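Local coordinates for D7 protein (Anopheles stephensi, PDB 3NHI), which binds and sequesters cysteinyl leukotrienes and thromboxane A2 analogues in mosquito saliva, blunting the host response during blood feeding, at residues F155-W164 / E185-G196. Numbering follows the deposited sequence.
Sequences FHAYCEKRAW and ELKDAIDCIFRG
A disulfide in the C-terminal odorant-binding-protein-like domain joins two roughly antiparallel helices here (145° between their directions): Cys-159 SG is bonded to Cys-192 SG at 2.0 Å, with a torsion of -73° about the S–S bond. Each cysteine reaches the bridge differently: in Cys-159 the sulfur is anti to the carbonyl carbon, while in Cys-192 it swings anti to the backbone N (chi1 173°). Cys-192 SG also lies at the edge of the Tyr-158 ring, 4.0 Å from CD2; the hydroxyl of Tyr-158 is hydrogen-bonded to the backbone oxygen of Glu-147.

Toward one end, Gly-196 slides under Phe-155, its CA 3.4 Å from the ring centroid and almost on the normal, in a CH-pi contact over the ring face. Next to it, Ile-193 puts CG2 over one face of the His-156 imidazole, 3.8 Å from the centroid, and lays CG1 against Cys-159 CB. Phe-258 of helix 251-266 meets the same imidazole edge-to-face and also touches Ile-193.

At the other end the methyls of Ala-163 and Ala-189 touch, CB to CB at 3.6 Å, letting the backbones come close. Trp-164, the first residue past helix 155-163, lays its five-membered ring over Glu-185 CB, 3.5 Å from the ring centroid. A water accepts from Trp-164 NE1 and donates to Glu-185 OE1. Two more waters donate to Asp-188 OD2 and link it to the carbonyl oxygens of Cys-159 and Arg-162. Disulfides that tie one helix to another, as Cys-159 and Cys-192 do here, are characteristic of the all-helical PBP/GOBP fold.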
# COMPACT_ATOMS: atom_id res chain seq x y z
N PHE A 155 -7.10 -7.08 -4.01
CA PHE A 155 -8.11 -6.45 -3.19
C PHE A 155 -9.51 -6.71 -3.70
O PHE A 155 -10.43 -6.91 -2.91
CB PHE A 155 -7.85 -4.95 -2.95
CG PHE A 155 -7.25 -4.68 -1.59
CD1 PHE A 155 -8.00 -4.94 -0.44
CD2 PHE A 155 -5.94 -4.20 -1.46
CE1 PHE A 155 -7.45 -4.74 0.83
CE2 PHE A 155 -5.39 -4.00 -0.19
CZ PHE A 155 -6.14 -4.26 0.96
N HIS A 156 -9.67 -6.77 -5.02
CA HIS A 156 -10.99 -7.03 -5.57
C HIS A 156 -11.52 -8.39 -5.12
O HIS A 156 -12.69 -8.51 -4.77
CB HIS A 156 -11.00 -6.91 -7.10
CG HIS A 156 -10.49 -5.60 -7.61
ND1 HIS A 156 -9.23 -5.12 -7.31
CD2 HIS A 156 -11.06 -4.68 -8.42
CE1 HIS A 156 -9.06 -3.95 -7.90
NE2 HIS A 156 -10.15 -3.66 -8.59
N ALA A 157 -10.67 -9.41 -5.11
CA ALA A 157 -11.09 -10.74 -4.67
C ALA A 157 -11.32 -10.80 -3.16
O ALA A 157 -12.30 -11.40 -2.70
CB ALA A 157 -10.08 -11.79 -5.09
N TYR A 158 -10.41 -10.20 -2.40
CA TYR A 158 -10.55 -10.12 -0.95
C TYR A 158 -11.88 -9.46 -0.58
O TYR A 158 -12.64 -9.97 0.27
CB TYR A 158 -9.36 -9.36 -0.35
CG TYR A 158 -9.54 -9.04 1.11
CD1 TYR A 158 -9.12 -9.93 2.10
CD2 TYR A 158 -10.18 -7.86 1.51
CE1 TYR A 158 -9.30 -9.63 3.46
CE2 TYR A 158 -10.38 -7.56 2.85
CZ TYR A 158 -9.94 -8.45 3.81
OH TYR A 158 -10.16 -8.12 5.13
N CYS A 159 -12.18 -8.34 -1.23
CA CYS A 159 -13.38 -7.57 -0.94
C CYS A 159 -14.65 -8.27 -1.42
O CYS A 159 -15.68 -8.21 -0.74
CB CYS A 159 -13.26 -6.18 -1.56
SG CYS A 159 -11.90 -5.20 -0.84
N GLU A 160 -14.59 -8.94 -2.57
CA GLU A 160 -15.72 -9.74 -3.05
C GLU A 160 -16.15 -10.78 -2.00
O GLU A 160 -17.35 -10.92 -1.72
CB GLU A 160 -15.37 -10.43 -4.37
CG GLU A 160 -16.52 -11.26 -4.96
CD GLU A 160 -16.10 -12.19 -6.09
OE1 GLU A 160 -14.89 -12.35 -6.33
OE2 GLU A 160 -17.00 -12.76 -6.74
N LYS A 161 -15.18 -11.48 -1.43
CA LYS A 161 -15.42 -12.53 -0.44
C LYS A 161 -16.17 -11.98 0.78
O LYS A 161 -16.98 -12.68 1.39
CB LYS A 161 -14.09 -13.17 -0.02
CG LYS A 161 -14.20 -14.28 1.02
CD LYS A 161 -12.93 -15.07 1.20
CE LYS A 161 -13.12 -16.08 2.30
NZ LYS A 161 -12.09 -17.17 2.26
N ARG A 162 -15.89 -10.74 1.14
CA ARG A 162 -16.54 -10.15 2.31
C ARG A 162 -17.84 -9.40 2.00
O ARG A 162 -18.69 -9.25 2.88
CB ARG A 162 -15.56 -9.31 3.11
CG ARG A 162 -14.70 -10.22 3.94
CD ARG A 162 -13.27 -9.82 3.93
NE ARG A 162 -12.48 -10.86 4.58
CZ ARG A 162 -11.81 -11.82 3.94
NH1 ARG A 162 -11.81 -11.91 2.61
NH2 ARG A 162 -11.14 -12.71 4.66
N ALA A 163 -18.00 -8.97 0.76
CA ALA A 163 -19.22 -8.31 0.33
C ALA A 163 -20.37 -9.28 0.06
O ALA A 163 -21.53 -8.97 0.37
CB ALA A 163 -18.95 -7.45 -0.89
N TRP A 164 -20.05 -10.42 -0.55
CA TRP A 164 -21.01 -11.48 -0.81
C TRP A 164 -20.66 -12.70 0.03
O TRP A 164 -19.96 -13.61 -0.43
CB TRP A 164 -21.03 -11.85 -2.30
CG TRP A 164 -21.65 -10.81 -3.19
CD1 TRP A 164 -22.98 -10.65 -3.47
CD2 TRP A 164 -20.97 -9.80 -3.94
NE1 TRP A 164 -23.17 -9.62 -4.35
CE2 TRP A 164 -21.95 -9.07 -4.65
CE3 TRP A 164 -19.62 -9.44 -4.10
CZ2 TRP A 164 -21.62 -7.99 -5.49
CZ3 TRP A 164 -19.29 -8.38 -4.93
CH2 TRP A 164 -20.29 -7.66 -5.61
N GLU A 185 -24.27 -4.94 -1.64
CA GLU A 185 -23.05 -5.74 -1.71
C GLU A 185 -22.02 -5.11 -2.64
O GLU A 185 -20.82 -5.06 -2.31
CB GLU A 185 -23.37 -7.17 -2.16
CG GLU A 185 -24.25 -7.99 -1.19
CD GLU A 185 -25.74 -7.79 -1.42
OE1 GLU A 185 -26.14 -7.03 -2.32
OE2 GLU A 185 -26.51 -8.41 -0.66
N LEU A 186 -22.45 -4.62 -3.79
CA LEU A 186 -21.53 -3.96 -4.71
C LEU A 186 -20.96 -2.69 -4.09
O LEU A 186 -19.76 -2.42 -4.20
CB LEU A 186 -22.21 -3.67 -6.05
CG LEU A 186 -21.31 -3.03 -7.13
CD1 LEU A 186 -20.11 -3.91 -7.48
CD2 LEU A 186 -22.15 -2.77 -8.36
N LYS A 187 -21.80 -1.91 -3.42
CA LYS A 187 -21.33 -0.70 -2.76
C LYS A 187 -20.28 -1.04 -1.70
O LYS A 187 -19.25 -0.35 -1.60
CB LYS A 187 -22.48 0.09 -2.14
CG LYS A 187 -23.46 0.62 -3.18
CD LYS A 187 -24.59 1.40 -2.53
CE LYS A 187 -25.52 1.99 -3.58
NZ LYS A 187 -26.78 2.49 -2.96
N ASP A 188 -20.52 -2.10 -0.94
CA ASP A 188 -19.56 -2.54 0.07
C ASP A 188 -18.24 -2.99 -0.57
O ASP A 188 -17.16 -2.56 -0.13
CB ASP A 188 -20.13 -3.65 0.94
CG ASP A 188 -19.18 -4.05 2.03
OD1 ASP A 188 -19.03 -3.28 3.01
OD2 ASP A 188 -18.53 -5.11 1.91
N ALA A 189 -18.33 -3.85 -1.58
CA ALA A 189 -17.14 -4.31 -2.27
C ALA A 189 -16.31 -3.14 -2.79
O ALA A 189 -15.08 -3.11 -2.61
CB ALA A 189 -17.51 -5.25 -3.42
N ILE A 190 -16.98 -2.17 -3.41
CA ILE A 190 -16.27 -1.04 -4.00
C ILE A 190 -15.63 -0.14 -2.94
O ILE A 190 -14.51 0.37 -3.15
CB ILE A 190 -17.19 -0.26 -4.99
CG1 ILE A 190 -17.54 -1.12 -6.22
CG2 ILE A 190 -16.53 1.04 -5.46
CD1 ILE A 190 -16.33 -1.64 -7.05
N ASP A 191 -16.29 0.05 -1.80
CA ASP A 191 -15.68 0.78 -0.70
C ASP A 191 -14.41 0.08 -0.22
O ASP A 191 -13.35 0.71 -0.03
CB ASP A 191 -16.66 0.98 0.46
CG ASP A 191 -16.05 1.76 1.59
OD1 ASP A 191 -15.81 1.15 2.65
OD2 ASP A 191 -15.78 2.96 1.43
N CYS A 192 -14.50 -1.24 -0.05
CA CYS A 192 -13.38 -2.04 0.41
C CYS A 192 -12.23 -1.95 -0.61
O CYS A 192 -11.05 -1.84 -0.23
CB CYS A 192 -13.88 -3.47 0.63
SG CYS A 192 -12.63 -4.71 1.01
N ILE A 193 -12.56 -1.99 -1.89
CA ILE A 193 -11.54 -1.91 -2.92
C ILE A 193 -10.89 -0.53 -2.97
O ILE A 193 -9.67 -0.41 -3.04
CB ILE A 193 -12.11 -2.31 -4.29
CG1 ILE A 193 -12.48 -3.80 -4.29
CG2 ILE A 193 -11.10 -2.04 -5.40
CD1 ILE A 193 -13.43 -4.20 -5.41
N PHE A 194 -11.71 0.52 -2.95
CA PHE A 194 -11.17 1.88 -2.99
C PHE A 194 -10.22 2.13 -1.82
O PHE A 194 -9.18 2.79 -1.98
CB PHE A 194 -12.28 2.93 -3.04
CG PHE A 194 -12.72 3.30 -4.45
CD1 PHE A 194 -12.88 2.32 -5.43
CD2 PHE A 194 -12.98 4.63 -4.78
CE1 PHE A 194 -13.29 2.67 -6.74
CE2 PHE A 194 -13.39 4.99 -6.06
CZ PHE A 194 -13.54 4.01 -7.04
N ARG A 195 -10.56 1.62 -0.64
CA ARG A 195 -9.67 1.77 0.52
C ARG A 195 -8.40 0.92 0.34
O ARG A 195 -7.30 1.39 0.60
CB ARG A 195 -10.40 1.41 1.80
CG ARG A 195 -11.45 2.45 2.19
CD ARG A 195 -12.14 2.06 3.48
NE ARG A 195 -13.00 3.12 4.01
CZ ARG A 195 -12.59 4.11 4.81
NH1 ARG A 195 -11.32 4.23 5.17
NH2 ARG A 195 -13.47 5.00 5.24
N GLY A 196 -8.55 -0.30 -0.17
CA GLY A 196 -7.40 -1.17 -0.41
C GLY A 196 -6.42 -0.62 -1.45
O GLY A 196 -5.20 -0.80 -1.33
O HOH W 1 -16.05 -5.92 1.06
O HOH W 2 -18.16 -6.38 4.37
O HOH W 3 -25.74 -8.48 -5.04